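Local atomic coordinates of 3-methyladenine DNA glycosylase (Helicobacter pylori, PDB entry 1PU6), a protein that excises the alkylated base 3-methyladenine from DNA, cutting its N-glycosidic bond in the first step of base excision repair. Residues A136-C139 with E145-V148; E180-A185 with I193-L198. All coordinates share one frame; numbering follows the deposited sequence.

Interaction 1. Residues A136-C139 with E145-V148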
loop_
_atom_site.group_PDB
_atom_site.type_symbol
_atom_site.label_atom_id
_atom_site.label_comp_id
_atom_site.label_asym_id
_atom_site.label_seq_id
_atom_site.Cartn_x
_atom_site.Cartn_y
_atom_site.Cartn_z
ATOM N N ALA A 136 1.095 2.949 2.382
ATOM C CA ALA A 136 0.390 1.760 1.862
ATOM C C ALA A 136 0.023 0.811 3.008
ATOM O O ALA A 136 -1.064 0.196 3.013
ATOM C CB ALA A 136 1.246 1.034 0.789
ATOM N N ILE A 137 0.905 0.706 4.018
ATOM C CA ILE A 137 0.537 -0.083 5.199
ATOM C C ILE A 137 -0.674 0.578 5.906
ATOM O O ILE A 137 -1.669 -0.088 6.273
ATOM C CB ILE A 137 1.762 -0.188 6.166
ATOM C CG1 ILE A 137 2.876 -1.039 5.525
ATOM C CG2 ILE A 137 1.305 -0.732 7.588
ATOM C CD1 ILE A 137 4.259 -0.956 6.275
ATOM N N LEU A 138 -0.601 1.909 6.140
ATOM C CA LEU A 138 -1.722 2.590 6.849
ATOM C C LEU A 138 -3.086 2.431 6.123
ATOM O O LEU A 138 -4.142 2.144 6.766
ATOM C CB LEU A 138 -1.462 4.088 7.014
ATOM C CG LEU A 138 -0.333 4.374 8.002
ATOM C CD1 LEU A 138 0.110 5.837 7.943
ATOM C CD2 LEU A 138 -0.639 3.985 9.456
ATOM N N CYS A 139 -3.079 2.612 4.809
ATOM C CA CYS A 139 -4.335 2.484 4.048
ATOM C C CYS A 139 -4.745 1.034 3.852
ATOM O O CYS A 139 -5.841 0.627 4.272
ATOM C CB CYS A 139 -4.176 3.188 2.647
ATOM S SG CYS A 139 -5.672 3.076 1.692
ATOM N N GLU A 145 -7.490 6.638 7.008
ATOM C CA GLU A 145 -7.837 7.632 5.965
ATOM C C GLU A 145 -6.582 8.309 5.453
ATOM O O GLU A 145 -6.274 9.423 5.828
ATOM C CB GLU A 145 -8.879 8.669 6.475
ATOM C CG GLU A 145 -10.219 8.009 6.817
ATOM C CD GLU A 145 -11.190 8.907 7.608
ATOM O OE1 GLU A 145 -12.376 8.462 7.740
ATOM O OE2 GLU A 145 -10.791 10.021 8.138
ATOM N N VAL A 146 -5.827 7.572 4.638
ATOM C CA VAL A 146 -4.555 8.024 4.052
ATOM C C VAL A 146 -4.576 7.666 2.575
ATOM O O VAL A 146 -4.907 6.504 2.206
ATOM C CB VAL A 146 -3.389 7.228 4.702
ATOM C CG1 VAL A 146 -2.101 7.485 4.002
ATOM C CG2 VAL A 146 -3.312 7.655 6.195
ATOM N N MET A 147 -4.211 8.608 1.694
ATOM C CA MET A 147 -4.064 8.269 0.261
ATOM C C MET A 147 -2.573 8.099 -0.127
ATOM O O MET A 147 -1.796 9.035 0.003
ATOM C CB MET A 147 -4.703 9.314 -0.662
ATOM C CG MET A 147 -4.924 8.612 -2.153
ATOM S SD MET A 147 -5.860 9.594 -3.108
ATOM C CE MET A 147 -5.133 9.161 -4.735
ATOM N N VAL A 148 -2.195 6.932 -0.633
ATOM C CA VAL A 148 -0.824 6.660 -1.068
ATOM C C VAL A 148 -0.586 7.454 -2.355
ATOM O O VAL A 148 -1.500 7.542 -3.200
ATOM C CB VAL A 148 -0.678 5.167 -1.408
ATOM C CG1 VAL A 148 0.685 4.872 -2.063
ATOM C CG2 VAL A 148 -0.870 4.345 -0.127
#
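Val148 points one methyl at the helix because CG1 stands anti to the backbone N (chi1 172°), which turns CG2 anti to the carbonyl carbon and over Ala136. CG2 comes down on the backbone there, 3.5 Å from Ala136 N, and lies 4.0 Å from Ala136 CB; the methyl thus rests on the main chain as much as on the alanine side chain. Val146 also leads with its CG2, which reaches Leu138 CB at 4.1 Å. Between the two valines comes Cys139. With SG anti to its own backbone N (chi1 -179°), its side chain receives the Val146 carbonyl end-on: the oxygen points at the CB-SG bond, and CB is 3.4 Å and SG 3.5 Å from Val146 O. No hydrogen bond spans the two segments.

Helix 131-141 is the second helix of the helix-hairpin-helix motif, after helix 120-124 and the glycine-containing turn, and residues 145-148 are the chain doubling back along it, in an extended conformation, on the way to helix 151-159. Alternation follows from that conformation: Val146 and Val148 turn to the helix, whereas Met147 turns its side chain away, onto Tyr199 and Phe202 of helix 195-203. On the side away from helix 131-141, helix 167-179 holds the Met147 backbone, with Glu175 OE1 accepting from its N and Gln171 NE2 donating to its O. On the helix, Ile137 faces the other way and packs against Leu34 and Val38 of helix 31-39.

Interaction 2. Residues E180-A185 with I193-L198; sequences ENLNSA and ISLAQL
Ala185 N donates to Asn181 O at 2.8 Å, and this bond winds the first turn of helix 182-187 so that Ala185 looks toward Leu198. The partner segment starts its helix in the same way, with Leu198 N held by Ser194 O at 2.9 Å. Here the N-cap side chain also takes part: Ser194 OG accepts from Gln197 N at 3.1 Å in a nearly straight bond (166°), a classical serine N-cap. Asn181 occupies the equivalent N-cap position without making a capping bond, and its ND2 goes instead to Gly177 O, at the end of helix 167-179.

No hydrogen bond crosses the contact; methyl groups make it, and one of them lies against a backbone carbonyl. Leu198 extends CG anti to its backbone N (chi1 -175°), carrying CD1 over the last residue of the other segment, where the methyl sits 3.6 Å from Ala185 O and 3.9 Å from Ala185 CB. One turn back, Leu182 and Leu195 meet through one methyl each, their CD1 atoms 4.0 Å apart, with the two side chains crossing at about a right angle.

Val178 of helix 167-179 backs Ala185, Leu195 and Leu198 together, and Phe5 and Leu8 of helix 4-12 add to Ala185 and Leu198 respectively. Two helix starts joined by i, i+3 apolar pairs, those of helices 182-187 and 195-203, and packed with helices 167-179 and 4-12, are consistent with the all-helical HhH-GPD architecture of DNA glycosylases.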
loop_
_atom_site.group_PDB
_atom_site.type_symbol
_atom_site.label_atom_id
_atom_site.label_comp_id
_atom_site.label_asym_id
_atom_site.label_seq_id
_atom_site.Cartn_x
_atom_site.Cartn_y
_atom_site.Cartn_z
ATOM N N GLU A 180 -12.634 18.397 0.670
ATOM C CA GLU A 180 -13.406 19.611 0.367
ATOM C C GLU A 180 -14.748 19.309 -0.318
ATOM O O GLU A 180 -15.621 20.190 -0.400
ATOM C CB GLU A 180 -12.533 20.541 -0.507
ATOM C CG GLU A 180 -11.414 21.241 0.284
ATOM C CD GLU A 180 -10.245 21.761 -0.558
ATOM O OE1 GLU A 180 -9.206 22.119 0.064
ATOM O OE2 GLU A 180 -10.334 21.797 -1.816
ATOM N N ASN A 181 -14.906 18.076 -0.803
ATOM C CA ASN A 181 -16.057 17.636 -1.565
ATOM C C ASN A 181 -16.552 16.281 -1.009
ATOM O O ASN A 181 -16.972 15.393 -1.762
ATOM C CB ASN A 181 -15.667 17.452 -3.041
ATOM C CG ASN A 181 -15.362 18.743 -3.729
ATOM O OD1 ASN A 181 -16.302 19.515 -4.052
ATOM N ND2 ASN A 181 -14.083 19.031 -3.962
ATOM N N LEU A 182 -16.504 16.140 0.305
ATOM C CA LEU A 182 -16.627 14.840 0.894
ATOM C C LEU A 182 -18.004 14.195 0.614
ATOM O O LEU A 182 -18.073 13.005 0.239
ATOM C CB LEU A 182 -16.368 14.916 2.395
ATOM C CG LEU A 182 -16.410 13.573 3.134
ATOM C CD1 LEU A 182 -15.383 12.621 2.589
ATOM C CD2 LEU A 182 -16.216 13.869 4.641
ATOM N N ASN A 183 -19.067 14.960 0.807
ATOM C CA ASN A 183 -20.389 14.418 0.524
ATOM C C ASN A 183 -20.483 13.905 -0.909
ATOM O O ASN A 183 -21.049 12.810 -1.164
ATOM C CB ASN A 183 -21.473 15.477 0.807
ATOM C CG ASN A 183 -21.930 15.455 2.254
ATOM O OD1 ASN A 183 -21.270 14.854 3.116
ATOM N ND2 ASN A 183 -23.067 16.096 2.534
ATOM N N SER A 184 -19.994 14.710 -1.869
ATOM C CA SER A 184 -20.057 14.328 -3.291
ATOM C C SER A 184 -19.234 13.109 -3.598
ATOM O O SER A 184 -19.627 12.232 -4.423
ATOM C CB SER A 184 -19.604 15.506 -4.157
ATOM O OG SER A 184 -20.511 16.590 -4.027
ATOM N N ALA A 185 -18.052 13.050 -2.971
ATOM C CA ALA A 185 -17.099 11.926 -3.243
ATOM C C ALA A 185 -17.734 10.624 -2.729
ATOM O O ALA A 185 -17.765 9.612 -3.432
ATOM C CB ALA A 185 -15.768 12.215 -2.601
ATOM N N ILE A 193 -19.375 3.098 0.973
ATOM C CA ILE A 193 -17.986 2.884 1.423
ATOM C C ILE A 193 -17.449 4.018 2.290
ATOM O O ILE A 193 -17.891 5.168 2.217
ATOM C CB ILE A 193 -16.985 2.513 0.262
ATOM C CG1 ILE A 193 -16.595 3.757 -0.580
ATOM C CG2 ILE A 193 -17.486 1.303 -0.630
ATOM C CD1 ILE A 193 -15.536 3.451 -1.740
ATOM N N SER A 194 -16.498 3.681 3.154
ATOM C CA SER A 194 -15.774 4.665 3.936
ATOM C C SER A 194 -14.770 5.496 3.130
ATOM O O SER A 194 -14.324 5.117 2.020
ATOM C CB SER A 194 -14.996 3.938 5.046
ATOM O OG SER A 194 -13.894 3.193 4.507
ATOM N N LEU A 195 -14.397 6.629 3.687
ATOM C CA LEU A 195 -13.360 7.464 3.086
ATOM C C LEU A 195 -12.030 6.696 2.958
ATOM O O LEU A 195 -11.351 6.827 1.953
ATOM C CB LEU A 195 -13.181 8.738 3.941
ATOM C CG LEU A 195 -12.083 9.680 3.472
ATOM C CD1 LEU A 195 -12.315 10.098 2.014
ATOM C CD2 LEU A 195 -11.981 10.892 4.434
ATOM N N ALA A 196 -11.646 5.895 3.947
ATOM C CA ALA A 196 -10.435 5.069 3.759
ATOM C C ALA A 196 -10.512 4.133 2.520
ATOM O O ALA A 196 -9.536 4.016 1.741
ATOM C CB ALA A 196 -10.131 4.272 5.002
ATOM N N GLN A 197 -11.637 3.451 2.341
ATOM C CA GLN A 197 -11.763 2.569 1.155
ATOM C C GLN A 197 -11.768 3.397 -0.127
ATOM O O GLN A 197 -11.264 2.936 -1.172
ATOM C CB GLN A 197 -13.031 1.734 1.268
ATOM C CG GLN A 197 -13.054 0.622 0.194
ATOM C CD GLN A 197 -14.305 -0.252 0.266
ATOM O OE1 GLN A 197 -15.057 -0.230 1.260
ATOM N NE2 GLN A 197 -14.506 -1.045 -0.768
ATOM N N LEU A 198 -12.404 4.579 -0.093
ATOM C CA LEU A 198 -12.346 5.468 -1.241
ATOM C C LEU A 198 -10.860 5.790 -1.635
ATOM O O LEU A 198 -10.486 5.694 -2.802
ATOM C CB LEU A 198 -13.166 6.753 -0.991
ATOM C CG LEU A 198 -13.293 7.707 -2.167
ATOM C CD1 LEU A 198 -14.664 8.574 -1.956
ATOM C CD2 LEU A 198 -12.113 8.641 -2.255
#

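Overall arrangement
Interaction 1 lies close to the middle of the molecule, whereas interaction 2 is about 18 Å from the centre of the chain and only partly buried; their centres are 14 Å apart. Neither has a hydrogen bond across it, and methyl contacts dominate both, but the first sets an extended chain on a helix and the second sets two helix starts side by side. They follow one another in sequence and meet at helix 195-203: Glu145 CD packs 3.8 Å from Leu195 CD2, and Cys139 SG lies 4.0 Å from Ala196 O. Helix 167-179 serves both, gripping the Met147 backbone through polar side chains in one and supplying apolar Val178 in the other.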